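Local structure of DUF4627 domain-containing protein (Bacteroides thetaiotaomicron, 3SEE) at residues A31-W36 with G82-D87. The protein is of unknown function but has a galactose-binding domain-like fold and is a putative sugar-binding protein. Numbering follows the deposited sequence. Where two conformers were deposited one is given.
Sequences ATAGEW and GQRITD
Gln83 lays its amide nitrogen over one face of the Trp36 indole. Gln83 NE2 stands 3.3 Å from Trp36 CE2, above the centre of the ring system. The amide plane is turned 76° from the indole, nearly upright on it. Gln83 CB also sits over the six-membered ring in a CH-pi contact. Gln83 CG is anti to the backbone N (chi1 -177°), and the chain beyond it is extended. It passes Glu35 O, 3.1 Å from Gln83 CG. The polar atoms of both side chains have partners near the N-terminus: Lys13 N donates to Gln83 OE1, and Trp36 NE1 donates to Asn14 O. An alanine in place of Trp36 would probably leave a gap beside the Gln83 amide and Asn14 O without its indole donor.

Further along, Arg84 reaches out fully extended beside Ala33. Arg84 NH1 donates to Ala31 O at 2.9 Å, in the carbonyl plane. The bond is bent, 141° at the hydrogen. NH1 also binds Ser29 O, and NH2 forms a salt bridge with Asp198. The backbone adds a straighter bond, Gly34 N to Arg84 O at 3.0 Å. Ala33 CB packs against Thr86 OG1 at 3.4 Å. Between the two segments, one water accepts from Arg84 N and donates to Thr32 O and Glu35 O, bridging backbone groups that do not pair directly.

The contact thus ties the loop entering strand 36-40 to the end of strand 79-85, its antiparallel neighbour in one sheet of a beta-sandwich, as in galactose-binding domain-like folds.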
ATOM      1  N   ALA A  31      -2.202  11.306   9.924  1.00  9.38           N
ATOM      2  CA  ALA A  31      -2.268  11.836   8.573  1.00  9.81           C
ATOM      3  C   ALA A  31      -3.603  12.522   8.303  1.00  9.70           C
ATOM      4  O   ALA A  31      -4.645  12.038   8.728  1.00 10.14           O
ATOM      5  CB  ALA A  31      -2.077  10.718   7.562  1.00 10.60           C
ATOM      6  N   THR A  32      -3.565  13.633   7.584  1.00 10.89           N
ATOM      7  CA  THR A  32      -4.764  14.283   7.075  1.00 11.09           C
ATOM      8  C   THR A  32      -5.287  13.462   5.908  1.00 10.05           C
ATOM      9  O   THR A  32      -4.544  13.123   4.986  1.00 11.86           O
ATOM     10  CB  THR A  32      -4.418  15.694   6.571  1.00 11.86           C
ATOM     11  OG1 THR A  32      -3.789  16.417   7.636  1.00 15.43           O
ATOM     12  CG2 THR A  32      -5.673  16.420   6.081  1.00 14.56           C
ATOM     13  N   ALA A  33      -6.567  13.122   5.945  1.00  9.89           N
ATOM     14  CA  ALA A  33      -7.165  12.343   4.883  1.00 10.64           C
ATOM     15  C   ALA A  33      -7.261  13.129   3.601  1.00 10.98           C
ATOM     16  O   ALA A  33      -7.287  14.354   3.597  1.00 12.38           O
ATOM     17  CB  ALA A  33      -8.537  11.835   5.301  1.00 12.25           C
ATOM     18  N   GLY A  34      -7.267  12.393   2.494  1.00 11.76           N
ATOM     19  CA  GLY A  34      -7.417  12.995   1.185  1.00 13.18           C
ATOM     20  C   GLY A  34      -6.186  13.656   0.630  1.00 13.32           C
ATOM     21  O   GLY A  34      -6.280  14.460  -0.300  1.00 16.00           O
ATOM     22  N   GLU A  35      -5.045  13.340   1.217  0.50 12.22           N
ATOM     23  CA  GLU A  35      -3.747  13.881   0.845  0.50 12.52           C
ATOM     24  C   GLU A  35      -2.825  12.679   0.830  0.50 10.92           C
ATOM     25  O   GLU A  35      -3.143  11.677   1.473  0.50  9.29           O
ATOM     26  CB  GLU A  35      -3.281  14.868   1.906  0.50 12.87           C
ATOM     27  CG  GLU A  35      -4.186  16.074   2.025  0.50 15.63           C
ATOM     28  CD  GLU A  35      -3.585  17.214   2.791  0.50 18.66           C
ATOM     29  OE1 GLU A  35      -2.441  17.083   3.307  0.50 18.61           O
ATOM     30  OE2 GLU A  35      -4.286  18.252   2.879  0.50 22.00           O
ATOM     31  N   TRP A  36      -1.701  12.759   0.115  1.00  9.51           N
ATOM     32  CA  TRP A  36      -0.638  11.788   0.294  1.00  8.74           C
ATOM     33  C   TRP A  36       0.196  12.111   1.524  1.00  9.39           C
ATOM     34  O   TRP A  36       0.412  13.273   1.858  1.00 10.11           O
ATOM     35  CB  TRP A  36       0.270  11.761  -0.931  1.00  8.61           C
ATOM     36  CG  TRP A  36      -0.407  11.276  -2.151  1.00  8.75           C
ATOM     37  CD1 TRP A  36      -0.858  12.034  -3.189  1.00  9.55           C
ATOM     38  CD2 TRP A  36      -0.699   9.912  -2.495  1.00  8.07           C
ATOM     39  NE1 TRP A  36      -1.421  11.236  -4.146  1.00 10.13           N
ATOM     40  CE2 TRP A  36      -1.347   9.930  -3.745  1.00  9.20           C
ATOM     41  CE3 TRP A  36      -0.526   8.683  -1.845  1.00  8.82           C
ATOM     42  CZ2 TRP A  36      -1.767   8.762  -4.371  1.00 10.03           C
ATOM     43  CZ3 TRP A  36      -0.940   7.540  -2.480  1.00  9.43           C
ATOM     44  CH2 TRP A  36      -1.569   7.591  -3.721  1.00 10.09           C
ATOM     45  N   GLY A  82       1.478   6.716   1.465  1.00  7.53           N
ATOM     46  CA  GLY A  82       0.144   6.438   1.952  1.00  7.68           C
ATOM     47  C   GLY A  82      -0.898   7.489   1.621  1.00  7.78           C
ATOM     48  O   GLY A  82      -0.574   8.664   1.413  1.00  7.70           O
ATOM     49  N   GLN A  83      -2.170   7.086   1.580  1.00  7.59           N
ATOM     50  CA  GLN A  83      -3.271   8.049   1.555  1.00  7.62           C
ATOM     51  C   GLN A  83      -4.428   7.507   2.361  1.00  7.09           C
ATOM     52  O   GLN A  83      -4.925   6.413   2.082  1.00  7.81           O
ATOM     53  CB  GLN A  83      -3.703   8.401   0.132  1.00  7.96           C
ATOM     54  CG  GLN A  83      -4.806   9.464   0.137  1.00  9.35           C
ATOM     55  CD  GLN A  83      -5.076  10.174  -1.174  1.00  9.22           C
ATOM     56  OE1 GLN A  83      -6.238  10.414  -1.470  1.00 10.28           O
ATOM     57  NE2 GLN A  83      -4.041  10.550  -1.941  1.00  9.64           N
ATOM     58  N   ARG A  84      -4.821   8.276   3.368  1.00  7.20           N
ATOM     59  CA  ARG A  84      -5.927   7.940   4.250  1.00  7.67           C
ATOM     60  C   ARG A  84      -7.255   8.328   3.613  1.00  8.06           C
ATOM     61  O   ARG A  84      -7.354   9.416   3.011  1.00  8.51           O
ATOM     62  CB  ARG A  84      -5.715   8.639   5.592  1.00  8.01           C
ATOM     63  CG  ARG A  84      -6.700   8.357   6.687  1.00  8.18           C
ATOM     64  CD  ARG A  84      -6.316   9.154   7.904  1.00  8.67           C
ATOM     65  NE  ARG A  84      -7.192   8.904   9.039  1.00  9.32           N
ATOM     66  CZ  ARG A  84      -6.950   9.376  10.250  1.00  9.39           C
ATOM     67  NH1 ARG A  84      -5.918  10.178  10.482  1.00  9.83           N
ATOM     68  NH2 ARG A  84      -7.732   9.036  11.259  1.00 10.90           N
ATOM     69  N   ILE A  85      -8.225   7.434   3.739  1.00  8.49           N
ATOM     70  CA  ILE A  85      -9.530   7.612   3.130  1.00  9.67           C
ATOM     71  C   ILE A  85     -10.610   7.537   4.211  1.00  9.37           C
ATOM     72  O   ILE A  85     -10.754   6.535   4.886  1.00  9.30           O
ATOM     73  CB  ILE A  85      -9.793   6.535   2.062  1.00 11.00           C
ATOM     74  CG1 ILE A  85      -8.683   6.564   0.992  1.00 14.61           C
ATOM     75  CG2 ILE A  85     -11.195   6.743   1.433  1.00 14.11           C
ATOM     76  CD1 ILE A  85      -8.835   5.509  -0.081  1.00 17.19           C
ATOM     77  N   THR A  86     -11.356   8.622   4.351  1.00 10.22           N
ATOM     78  CA  THR A  86     -12.431   8.739   5.339  1.00 10.57           C
ATOM     79  C   THR A  86     -13.772   9.044   4.693  1.00 11.63           C
ATOM     80  O   THR A  86     -14.705   9.406   5.376  1.00 13.04           O
ATOM     81  CB  THR A  86     -12.091   9.783   6.426  1.00 10.36           C
ATOM     82  OG1 THR A  86     -11.795  11.040   5.784  1.00 12.47           O
ATOM     83  CG2 THR A  86     -10.903   9.328   7.250  1.00 10.97           C
ATOM     84  N   ASP A  87     -13.885   8.860   3.388  1.00 13.03           N
ATOM     85  CA  ASP A  87     -15.161   9.135   2.731  1.00 14.91           C
ATOM     86  C   ASP A  87     -16.241   8.092   3.024  1.00 14.11           C
ATOM     87  O   ASP A  87     -17.445   8.388   2.853  1.00 15.99           O
ATOM     88  CB  ASP A  87     -14.948   9.395   1.262  1.00 17.96           C
ATOM     89  CG  ASP A  87     -14.240  10.755   1.009  1.00 23.22           C
ATOM     90  OD1 ASP A  87     -14.545  11.839   1.637  1.00 23.92           O
ATOM     91  OD2 ASP A  87     -13.345  10.729   0.156  1.00 31.58           O
TER
HETATM   92  O   HOH W   1      -3.686  10.812   3.937  1.00  9.91           O